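PDB 4TXG: chitinase from Chromobacterium violaceum, which probably binds chitin and hydrolyses the glycosidic bonds of its chains. Local coordinates for residues A288-N291 with A292-S296; D354-A357 with A358-R362; G417-A420 with E421-F424; N558-G561 with A562-A565; T629-L632 with Y633-S637. All coordinates share one frame; numbering follows the deposited sequence.

Contact 1 of 5, residues A288-N291 with A292-S296; sequences AGIN and AFSDS
The S294 side chain folds back over the carbonyl of I290, one helical turn earlier. Its OG donates to I290 O at 2.9 Å. The backbone S294 N donates to the same oxygen, also at 2.9 Å. The two donors reach I290 O from opposite faces of the carbonyl plane, each tilted by about 30° or a little less, so one oxygen is gripped twice by one residue. This follows from chi1 of -62°, which sets OG beside the backbone N and anti to the carbonyl carbon. The branch I290 CG2 reaches toward the hydroxyl, 4.1 Å from S294 OG. In this way the buried serine spends its proton inside its own helix. D295 bends back in a similar sense, with CG 3.3 Å from N291 O. Its OD2 and N291 O, 3.5 Å apart, are both acceptors; D295 N makes the bond to N291 O, at 3.0 Å. The carboxylate makes a long, weak ion pair with R352. F293 sends its ring away from the preceding turn, and only its CB leans on that turn, 3.5 Å from G289 O. Both F293 and I290 touch M277 of helix 273-278, and I290 also packs on A344 and T348 of helix 338-360. This is regular alpha-helical i to i+4 geometry with a serine bonded back to the chain, in one of the outer helices of the TIM barrel.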
loop_
_atom_site.group_PDB
_atom_site.type_symbol
_atom_site.label_atom_id
_atom_site.label_comp_id
_atom_site.label_asym_id
_atom_site.label_seq_id
_atom_site.Cartn_x
_atom_site.Cartn_y
_atom_site.Cartn_z
ATOM N N ALA A 288 -24.150 -10.405 0.784
ATOM C CA ALA A 288 -24.246 -11.181 2.021
ATOM C C ALA A 288 -22.869 -11.428 2.637
ATOM O O ALA A 288 -22.696 -11.312 3.857
ATOM C CB ALA A 288 -24.964 -12.508 1.763
ATOM N N GLY A 289 -21.893 -11.756 1.792
ATOM C CA GLY A 289 -20.531 -11.991 2.247
ATOM C C GLY A 289 -19.910 -10.727 2.813
ATOM O O GLY A 289 -19.254 -10.752 3.858
ATOM N N ILE A 290 -20.115 -9.622 2.108
ATOM C CA ILE A 290 -19.544 -8.334 2.516
ATOM C C ILE A 290 -20.196 -7.856 3.825
ATOM O O ILE A 290 -19.527 -7.297 4.703
ATOM C CB ILE A 290 -19.702 -7.276 1.393
ATOM C CG1 ILE A 290 -18.737 -7.580 0.239
ATOM C CG2 ILE A 290 -19.450 -5.863 1.924
ATOM C CD1 ILE A 290 -19.021 -6.782 -1.065
ATOM N N ASN A 291 -21.493 -8.097 3.975
ATOM C CA ASN A 291 -22.165 -7.757 5.223
ATOM C C ASN A 291 -21.655 -8.598 6.388
ATOM O O ASN A 291 -21.419 -8.078 7.481
ATOM C CB ASN A 291 -23.682 -7.929 5.096
ATOM C CG ASN A 291 -24.337 -6.831 4.276
ATOM O OD1 ASN A 291 -23.722 -5.813 3.955
ATOM N ND2 ASN A 291 -25.604 -7.032 3.945
ATOM N N ALA A 292 -21.489 -9.899 6.163
ATOM C CA ALA A 292 -20.983 -10.775 7.217
ATOM C C ALA A 292 -19.585 -10.353 7.632
ATOM O O ALA A 292 -19.262 -10.297 8.826
ATOM C CB ALA A 292 -20.980 -12.232 6.758
ATOM N N PHE A 293 -18.751 -10.057 6.643
ATOM C CA PHE A 293 -17.388 -9.647 6.946
ATOM C C PHE A 293 -17.364 -8.334 7.730
ATOM O O PHE A 293 -16.680 -8.221 8.753
ATOM C CB PHE A 293 -16.559 -9.501 5.667
ATOM C CG PHE A 293 -15.164 -9.033 5.931
ATOM C CD1 PHE A 293 -14.201 -9.924 6.391
ATOM C CD2 PHE A 293 -14.824 -7.705 5.765
ATOM C CE1 PHE A 293 -12.906 -9.493 6.658
ATOM C CE2 PHE A 293 -13.533 -7.270 6.025
ATOM C CZ PHE A 293 -12.581 -8.167 6.472
ATOM N N SER A 294 -18.103 -7.344 7.245
ATOM C CA SER A 294 -18.079 -6.017 7.855
ATOM C C SER A 294 -18.591 -6.052 9.284
ATOM O O SER A 294 -17.980 -5.464 10.182
ATOM C CB SER A 294 -18.887 -5.036 7.010
ATOM O OG SER A 294 -18.289 -4.927 5.717
ATOM N N ASP A 295 -19.694 -6.753 9.514
ATOM C CA ASP A 295 -20.191 -6.895 10.883
ATOM C C ASP A 295 -19.173 -7.622 11.767
ATOM O O ASP A 295 -19.024 -7.290 12.949
ATOM C CB ASP A 295 -21.526 -7.634 10.897
ATOM C CG ASP A 295 -22.666 -6.804 10.301
ATOM O OD1 ASP A 295 -22.519 -5.567 10.163
ATOM O OD2 ASP A 295 -23.722 -7.391 9.986
ATOM N N SER A 296 -18.473 -8.610 11.204
ATOM C CA SER A 296 -17.489 -9.365 11.978
ATOM C C SER A 296 -16.288 -8.485 12.329
ATOM O O SER A 296 -15.668 -8.675 13.374
ATOM C CB SER A 296 -17.026 -10.628 11.231
ATOM O OG SER A 296 -16.110 -10.334 10.192
#

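Contact 2 of 5, residues D354-A357 with A358-R362; sequences DRAA and AQDGR
D360 N donates to A356 O at 2.8 Å, and Q359 N to R355 O at 3.0 Å. They are the last two firm bonds of the helix. Beyond them A357 O gathers only weak bonds, from G361 N at 2.9 Å and R362 N at 3.4 Å among others. A water donates to R355 O and accepts a weak bond from Q359 NE2, so it bridges one turn. The Q359 chain starts beside its own backbone N (chi1 -64°) and lies back over R355, with CG 3.2 Å from R355 O. Its OE1 accepts from R302. D360 also leans back, with CG 3.1 Å from A356 O. Its OD2 forms a salt bridge with R302 of helix 287-304 and a hydrogen bond with Y364. R362 forms a salt bridge with D307. In the packing, A357 CB sits 3.2 Å from R362 O, and A357 CA makes a CH...O contact to the same oxygen. A356 turns to V298 and R302. The helix ends at a glycine with positive phi, G361 (65°), just before strand 365-371 of the barrel.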
loop_
_atom_site.group_PDB
_atom_site.type_symbol
_atom_site.label_atom_id
_atom_site.label_comp_id
_atom_site.label_asym_id
_atom_site.label_seq_id
_atom_site.Cartn_x
_atom_site.Cartn_y
_atom_site.Cartn_z
ATOM N N ASP A 354 -18.296 3.429 10.753
ATOM C CA ASP A 354 -18.783 4.759 11.129
ATOM C C ASP A 354 -19.928 4.663 12.136
ATOM O O ASP A 354 -19.958 5.396 13.114
ATOM C CB ASP A 354 -19.256 5.560 9.905
ATOM C CG ASP A 354 -18.100 6.160 9.102
ATOM O OD1 ASP A 354 -16.941 6.075 9.545
ATOM O OD2 ASP A 354 -18.368 6.721 8.018
ATOM N N ARG A 355 -20.884 3.771 11.884
ATOM C CA ARG A 355 -22.003 3.600 12.810
ATOM C C ARG A 355 -21.541 3.074 14.164
ATOM O O ARG A 355 -22.011 3.541 15.205
ATOM C CB ARG A 355 -23.049 2.660 12.221
ATOM C CG ARG A 355 -23.716 3.227 10.988
ATOM C CD ARG A 355 -24.771 2.293 10.424
ATOM N NE ARG A 355 -25.090 2.684 9.055
ATOM C CZ ARG A 355 -25.964 3.627 8.735
ATOM N NH1 ARG A 355 -26.178 3.924 7.457
ATOM N NH2 ARG A 355 -26.629 4.269 9.692
ATOM N N ALA A 356 -20.624 2.109 14.154
ATOM C CA ALA A 356 -20.071 1.565 15.396
ATOM C C ALA A 356 -19.326 2.649 16.186
ATOM O O ALA A 356 -19.432 2.720 17.411
ATOM C CB ALA A 356 -19.142 0.387 15.103
ATOM N N ALA A 357 -18.580 3.490 15.476
ATOM C CA ALA A 357 -17.834 4.578 16.106
ATOM C C ALA A 357 -18.781 5.559 16.796
ATOM O O ALA A 357 -18.521 6.015 17.907
ATOM C CB ALA A 357 -16.976 5.303 15.066
ATOM N N ALA A 358 -19.885 5.876 16.131
ATOM C CA ALA A 358 -20.865 6.786 16.697
ATOM C C ALA A 358 -21.495 6.181 17.947
ATOM O O ALA A 358 -21.749 6.882 18.929
ATOM C CB ALA A 358 -21.932 7.129 15.666
ATOM N N GLN A 359 -21.739 4.875 17.912
ATOM C CA GLN A 359 -22.313 4.184 19.069
ATOM C C GLN A 359 -21.323 4.081 20.227
ATOM O O GLN A 359 -21.717 4.188 21.385
ATOM C CB GLN A 359 -22.784 2.778 18.681
ATOM C CG GLN A 359 -23.914 2.765 17.666
ATOM C CD GLN A 359 -23.975 1.477 16.862
ATOM O OE1 GLN A 359 -23.211 0.542 17.103
ATOM N NE2 GLN A 359 -24.887 1.427 15.894
ATOM N N ASP A 360 -20.049 3.871 19.907
ATOM C CA ASP A 360 -19.023 3.583 20.912
ATOM C C ASP A 360 -18.326 4.826 21.444
ATOM O O ASP A 360 -17.595 4.759 22.434
ATOM C CB ASP A 360 -17.965 2.636 20.339
ATOM C CG ASP A 360 -18.519 1.262 20.019
ATOM O OD1 ASP A 360 -19.669 0.974 20.427
ATOM O OD2 ASP A 360 -17.805 0.476 19.352
ATOM N N GLY A 361 -18.531 5.952 20.769
ATOM C CA GLY A 361 -17.875 7.191 21.148
ATOM C C GLY A 361 -16.370 7.153 20.981
ATOM O O GLY A 361 -15.645 7.841 21.698
ATOM N N ARG A 362 -15.889 6.342 20.040
ATOM C CA ARG A 362 -14.471 6.314 19.712
ATOM C C ARG A 362 -14.340 5.957 18.238
ATOM O O ARG A 362 -15.194 5.283 17.688
ATOM C CB ARG A 362 -13.713 5.324 20.595
ATOM C CG ARG A 362 -14.007 3.869 20.320
ATOM C CD ARG A 362 -12.928 3.268 19.447
ATOM N NE ARG A 362 -11.951 2.490 20.206
ATOM C CZ ARG A 362 -10.671 2.394 19.863
ATOM N NH1 ARG A 362 -9.831 1.663 20.592
ATOM N NH2 ARG A 362 -10.235 3.045 18.786
HETATM O O HOH W 1 -24.627 4.573 15.107
#

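Contact 3 of 5, residues G417-A420 with E421-F424; sequences GKDA and ELAF
E421 N reaches back to the D419 carboxylate, donating to OD1 at 2.9 Å. The bond is bent, at 130°. E421 CB lies 3.3 Å from D419 OD1, while the rest of its extended chain leads away toward H400 and F406. L422 N is the second donor to D419 OD1, at 3.2 Å. This one is straighter, at 164°, and comes from the anti side, well out of the carboxylate plane. One oxygen thus takes two amide hydrogens of the first turn, those of E421 and L422. This is an aspartate N-cap, opening helix 420-424 after a long loop of the GH18 domain. Chi1 of -173° places D419 CG beside its own carbonyl carbon, which brings OD1 under the first turn. The positive end of the helix would probably favour the charged carboxylate. OD2 has its own partner in H400. The L422 side chain crosses that of D419 at a slant, with L422 CG 3.9 Å from D419 CB, and it continues to Y438. A423 is next: its N donates to D419 O at 2.9 Å, nearly in line with the carbonyl, and its CB points back at the cap. F424 N bonds A420 O at 3.1 Å from above the carbonyl plane. The F424 ring leads away and makes a cation-pi contact with R405.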
loop_
_atom_site.group_PDB
_atom_site.type_symbol
_atom_site.label_atom_id
_atom_site.label_comp_id
_atom_site.label_asym_id
_atom_site.label_seq_id
_atom_site.Cartn_x
_atom_site.Cartn_y
_atom_site.Cartn_z
ATOM N N GLY A 417 15.955 5.528 -15.646
ATOM C CA GLY A 417 15.947 5.405 -17.093
ATOM C C GLY A 417 16.512 4.080 -17.576
ATOM O O GLY A 417 16.596 3.836 -18.784
ATOM N N LYS A 418 16.891 3.210 -16.642
ATOM C CA LYS A 418 17.610 1.983 -17.005
ATOM C C LYS A 418 17.016 0.696 -16.408
ATOM O O LYS A 418 17.681 -0.340 -16.407
ATOM C CB LYS A 418 19.073 2.093 -16.573
ATOM C CG LYS A 418 19.867 3.200 -17.249
ATOM C CD LYS A 418 21.293 3.227 -16.712
ATOM C CE LYS A 418 21.894 4.621 -16.758
ATOM N NZ LYS A 418 21.196 5.548 -15.818
ATOM N N ASP A 419 15.788 0.753 -15.897
ATOM C CA ASP A 419 15.158 -0.451 -15.343
ATOM C C ASP A 419 15.088 -1.524 -16.428
ATOM O O ASP A 419 14.454 -1.317 -17.458
ATOM C CB ASP A 419 13.755 -0.152 -14.796
ATOM C CG ASP A 419 13.142 -1.350 -14.070
ATOM O OD1 ASP A 419 12.905 -2.390 -14.715
ATOM O OD2 ASP A 419 12.886 -1.252 -12.852
ATOM N N ALA A 420 15.759 -2.654 -16.203
ATOM C CA ALA A 420 15.927 -3.666 -17.244
ATOM C C ALA A 420 14.596 -4.291 -17.661
ATOM O O ALA A 420 14.434 -4.731 -18.806
ATOM C CB ALA A 420 16.894 -4.749 -16.774
ATOM N N GLU A 421 13.643 -4.337 -16.732
ATOM C CA GLU A 421 12.328 -4.889 -17.038
ATOM C C GLU A 421 11.548 -3.935 -17.934
ATOM O O GLU A 421 10.965 -4.345 -18.944
ATOM C CB GLU A 421 11.545 -5.175 -15.756
ATOM C CG GLU A 421 10.209 -5.853 -15.994
ATOM C CD GLU A 421 9.598 -6.422 -14.726
ATOM O OE1 GLU A 421 8.527 -7.060 -14.825
ATOM O OE2 GLU A 421 10.183 -6.251 -13.632
ATOM N N LEU A 422 11.545 -2.658 -17.568
ATOM C CA LEU A 422 10.887 -1.635 -18.374
ATOM C C LEU A 422 11.503 -1.542 -19.768
ATOM O O LEU A 422 10.786 -1.371 -20.751
ATOM C CB LEU A 422 10.947 -0.274 -17.664
ATOM C CG LEU A 422 10.155 -0.227 -16.355
ATOM C CD1 LEU A 422 10.099 1.207 -15.818
ATOM C CD2 LEU A 422 8.759 -0.771 -16.553
ATOM N N ALA A 423 12.825 -1.676 -19.860
ATOM C CA ALA A 423 13.489 -1.653 -21.157
ATOM C C ALA A 423 13.051 -2.848 -22.006
ATOM O O ALA A 423 12.827 -2.721 -23.215
ATOM C CB ALA A 423 15.008 -1.644 -20.987
ATOM N N PHE A 424 12.907 -4.003 -21.372
ATOM C CA PHE A 424 12.539 -5.204 -22.114
ATOM C C PHE A 424 11.142 -5.071 -22.722
ATOM O O PHE A 424 10.878 -5.601 -23.809
ATOM C CB PHE A 424 12.608 -6.434 -21.212
ATOM C CG PHE A 424 12.373 -7.727 -21.940
ATOM C CD1 PHE A 424 13.338 -8.231 -22.790
ATOM C CD2 PHE A 424 11.198 -8.434 -21.761
ATOM C CE1 PHE A 424 13.131 -9.423 -23.462
ATOM C CE2 PHE A 424 10.987 -9.631 -22.437
ATOM C CZ PHE A 424 11.956 -10.116 -23.279
#

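Contact 4 of 5, residues N558-G561 with A562-A565; sequences NYNG and ALAA
N560 and A565 pair across the turn through two backbone bonds. N560 N donates to A565 O at 2.9 Å, and A565 N to N560 O at 3.1 Å. This is an antiparallel hydrogen-bonded pair. A564 also faces N560, which makes a G1 beta bulge, and A564 takes the positive phi position (50°). L563 N adds a second bond to N560 O, from the opposite face of that carbonyl to A565 N. The N560 side chain adds a further polar bond. Its CG is anti to the backbone N (chi1 -177°), which swings OD1 over the turn to accept from L563 N at 3.0 Å. In van der Waals contact, the L563 methyl CD1 lies 3.7 Å from the amide carbon N560 CG, the two side chains meeting at a slant. The aromatic contact is that of Y559. A565 O sits over one face of the ring, 3.6 Å from Y559 CD1. The hydroxyl Y559 OH comes to 3.4 Å from A564 CA and bonds with Q587. The L563 amide is thus shared between two oxygens of N560, one of the main chain and one of the side chain. N560 holds the turn through both, and Q587 bonds it from outside.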
loop_
_atom_site.group_PDB
_atom_site.type_symbol
_atom_site.label_atom_id
_atom_site.label_comp_id
_atom_site.label_asym_id
_atom_site.label_seq_id
_atom_site.Cartn_x
_atom_site.Cartn_y
_atom_site.Cartn_z
ATOM N N ASN A 558 27.063 -1.733 -2.359
ATOM C CA ASN A 558 26.970 -0.758 -3.429
ATOM C C ASN A 558 25.837 0.195 -3.122
ATOM O O ASN A 558 24.908 -0.161 -2.407
ATOM C CB ASN A 558 26.709 -1.445 -4.770
ATOM C CG ASN A 558 27.939 -2.107 -5.335
ATOM O OD1 ASN A 558 28.515 -1.627 -6.313
ATOM N ND2 ASN A 558 28.360 -3.207 -4.721
ATOM N N TYR A 559 25.902 1.405 -3.659
ATOM C CA TYR A 559 24.778 2.321 -3.497
ATOM C C TYR A 559 24.593 3.124 -4.765
ATOM O O TYR A 559 25.563 3.578 -5.374
ATOM C CB TYR A 559 24.988 3.265 -2.307
ATOM C CG TYR A 559 23.724 4.011 -1.908
ATOM C CD1 TYR A 559 22.791 3.419 -1.073
ATOM C CD2 TYR A 559 23.466 5.299 -2.367
ATOM C CE1 TYR A 559 21.626 4.077 -0.697
ATOM C CE2 TYR A 559 22.293 5.971 -2.000
ATOM C CZ TYR A 559 21.386 5.352 -1.161
ATOM O OH TYR A 559 20.228 5.993 -0.777
ATOM N N ASN A 560 23.340 3.299 -5.161
ATOM C CA ASN A 560 23.018 4.126 -6.308
ATOM C C ASN A 560 22.080 5.249 -5.863
ATOM O O ASN A 560 20.930 4.994 -5.513
ATOM C CB ASN A 560 22.391 3.258 -7.410
ATOM C CG ASN A 560 22.090 4.031 -8.678
ATOM O OD1 ASN A 560 21.365 5.018 -8.658
ATOM N ND2 ASN A 560 22.640 3.568 -9.795
ATOM N N GLY A 561 22.579 6.485 -5.862
ATOM C CA GLY A 561 21.796 7.618 -5.381
ATOM C C GLY A 561 20.653 8.026 -6.301
ATOM O O GLY A 561 19.688 8.653 -5.860
ATOM N N ALA A 562 20.760 7.685 -7.583
ATOM C CA ALA A 562 19.675 7.962 -8.521
ATOM C C ALA A 562 18.461 7.106 -8.185
ATOM O O ALA A 562 17.318 7.498 -8.413
ATOM C CB ALA A 562 20.139 7.715 -9.964
ATOM N N LEU A 563 18.718 5.929 -7.619
ATOM C CA LEU A 563 17.659 4.992 -7.261
ATOM C C LEU A 563 17.322 5.019 -5.770
ATOM O O LEU A 563 16.311 4.467 -5.355
ATOM C CB LEU A 563 18.072 3.567 -7.650
ATOM C CG LEU A 563 18.300 3.299 -9.139
ATOM C CD1 LEU A 563 19.048 1.982 -9.366
ATOM C CD2 LEU A 563 16.953 3.299 -9.848
ATOM N N ALA A 564 18.183 5.663 -4.984
ATOM C CA ALA A 564 18.188 5.549 -3.521
ATOM C C ALA A 564 18.177 4.080 -3.096
ATOM O O ALA A 564 17.368 3.662 -2.268
ATOM C CB ALA A 564 17.008 6.308 -2.897
ATOM N N ALA A 565 19.095 3.310 -3.665
ATOM C CA ALA A 565 19.102 1.860 -3.478
ATOM C C ALA A 565 20.485 1.321 -3.114
ATOM O O ALA A 565 21.444 1.511 -3.853
ATOM C CB ALA A 565 18.596 1.179 -4.731
#

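Contact 5 of 5, residues T629-L632 with Y633-S637; sequences TSLL and YNTFS
F636 begins its contact at CB, 3.4 Å from L632 O on the preceding turn. CG follows at 3.3 Å from L632 O, and CD2 is still close to that oxygen. Further out, F636 CE2 meets the methyl L632 CD2 at 3.9 Å. The two side chains lie side by side and point the same way. Chi1 of -64° sets the ring beside its own backbone N, and this turns it back along the helix. The base of the ring thus lies close to an oxygen already bonded by F636 N. Next to this pair, T635 OG1 donates to L631 O at 2.7 Å. T635 N joins it at 3.0 Å from the other face of the same carbonyl. L631 CD1 lies alongside, 3.9 Å from T635 OG1. At the helix end S637 OG donates to Y633 O at 2.7 Å and sits over one face of the Y633 ring, toward its rim. Y633 OH bonds with the backbone of N150. L632 and F636 both press on V600 of strand 599-603, and F636 also on I156 of strand 155-161. L632 and F636 thus give an apolar patch against the barrel strands, while the hydroxyls of T635 and S637 are bonded to carbonyls of their own helix.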
loop_
_atom_site.group_PDB
_atom_site.type_symbol
_atom_site.label_atom_id
_atom_site.label_comp_id
_atom_site.label_asym_id
_atom_site.label_seq_id
_atom_site.Cartn_x
_atom_site.Cartn_y
_atom_site.Cartn_z
ATOM N N THR A 629 13.979 2.154 12.257
ATOM C CA THR A 629 12.825 2.818 12.846
ATOM C C THR A 629 13.268 4.011 13.695
ATOM O O THR A 629 12.601 5.044 13.718
ATOM C CB THR A 629 11.997 1.830 13.674
ATOM O OG1 THR A 629 11.450 0.843 12.789
ATOM C CG2 THR A 629 10.858 2.537 14.387
ATOM N N SER A 630 14.409 3.880 14.372
ATOM C CA SER A 630 14.927 4.981 15.177
ATOM C C SER A 630 15.335 6.161 14.299
ATOM O O SER A 630 15.145 7.326 14.668
ATOM C CB SER A 630 16.116 4.527 16.028
ATOM O OG SER A 630 15.694 3.613 17.030
ATOM N N LEU A 631 15.906 5.854 13.140
ATOM C CA LEU A 631 16.278 6.898 12.192
ATOM C C LEU A 631 15.034 7.610 11.680
ATOM O O LEU A 631 15.005 8.839 11.615
ATOM C CB LEU A 631 17.077 6.319 11.022
ATOM C CG LEU A 631 17.429 7.277 9.877
ATOM C CD1 LEU A 631 18.245 8.464 10.366
ATOM C CD2 LEU A 631 18.187 6.513 8.781
ATOM N N LEU A 632 14.009 6.841 11.319
ATOM C CA LEU A 632 12.748 7.440 10.879
ATOM C C LEU A 632 12.147 8.332 11.977
ATOM O O LEU A 632 11.760 9.480 11.731
ATOM C CB LEU A 632 11.743 6.354 10.481
ATOM C CG LEU A 632 12.011 5.606 9.180
ATOM C CD1 LEU A 632 11.071 4.414 9.058
ATOM C CD2 LEU A 632 11.867 6.539 7.987
ATOM N N TYR A 633 12.064 7.793 13.187
ATOM C CA TYR A 633 11.480 8.535 14.295
ATOM C C TYR A 633 12.274 9.794 14.646
ATOM O O TYR A 633 11.695 10.857 14.890
ATOM C CB TYR A 633 11.350 7.652 15.541
ATOM C CG TYR A 633 10.813 8.442 16.702
ATOM C CD1 TYR A 633 9.489 8.862 16.717
ATOM C CD2 TYR A 633 11.639 8.821 17.753
ATOM C CE1 TYR A 633 8.996 9.622 17.755
ATOM C CE2 TYR A 633 11.156 9.584 18.796
ATOM C CZ TYR A 633 9.833 9.977 18.795
ATOM O OH TYR A 633 9.345 10.738 19.832
ATOM N N ASN A 634 13.597 9.680 14.692
ATOM C CA ASN A 634 14.427 10.834 15.035
ATOM C C ASN A 634 14.315 11.931 13.978
ATOM O O ASN A 634 14.373 13.117 14.288
ATOM C CB ASN A 634 15.888 10.413 15.209
ATOM C CG ASN A 634 16.118 9.638 16.499
ATOM O OD1 ASN A 634 15.431 9.862 17.501
ATOM N ND2 ASN A 634 17.085 8.723 16.480
ATOM N N THR A 635 14.144 11.520 12.730
ATOM C CA THR A 635 13.965 12.462 11.636
ATOM C C THR A 635 12.599 13.146 11.714
ATOM O O THR A 635 12.498 14.361 11.564
ATOM C CB THR A 635 14.114 11.756 10.285
ATOM O OG1 THR A 635 15.404 11.130 10.221
ATOM C CG2 THR A 635 13.964 12.744 9.134
ATOM N N PHE A 636 11.551 12.368 11.975
ATOM C CA PHE A 636 10.184 12.889 11.891
ATOM C C PHE A 636 9.631 13.512 13.189
ATOM O O PHE A 636 8.530 14.069 13.176
ATOM C CB PHE A 636 9.239 11.768 11.431
ATOM C CG PHE A 636 9.519 11.258 10.038
ATOM C CD1 PHE A 636 10.119 12.075 9.084
ATOM C CD2 PHE A 636 9.146 9.962 9.677
ATOM C CE1 PHE A 636 10.362 11.610 7.797
ATOM C CE2 PHE A 636 9.386 9.482 8.398
ATOM C CZ PHE A 636 9.997 10.312 7.446
ATOM N N SER A 637 10.368 13.425 14.298
ATOM C CA SER A 637 9.913 14.008 15.568
ATOM C C SER A 637 10.691 15.277 15.941
ATOM O O SER A 637 10.492 15.869 17.019
ATOM C CB SER A 637 10.026 12.985 16.703
ATOM O OG SER A 637 11.384 12.636 16.928
#

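In the fold
The five contacts are local and follow in series; none nests in or crosses another. Contact 1 lies in helix 287-304, which leads to strand 308-312. Contact 2 ends helix 338-360, before strand 365-371. The two helices pack together, R302 of the first meeting the end of the second, and their contacts are about 17 Å apart between centres. Contact 3 opens helix 420-424 on the other side of the chain's centre from contacts 1 and 2. Contact 4 closes the hairpin of strands 556-560 and 565-570, about 16 Å from contact 3 between centres; L563 touches D416, just before the capped helix. Contact 5, in helix 627-636, lies against barrel strands 155-161 and 599-603, joining late chain to early.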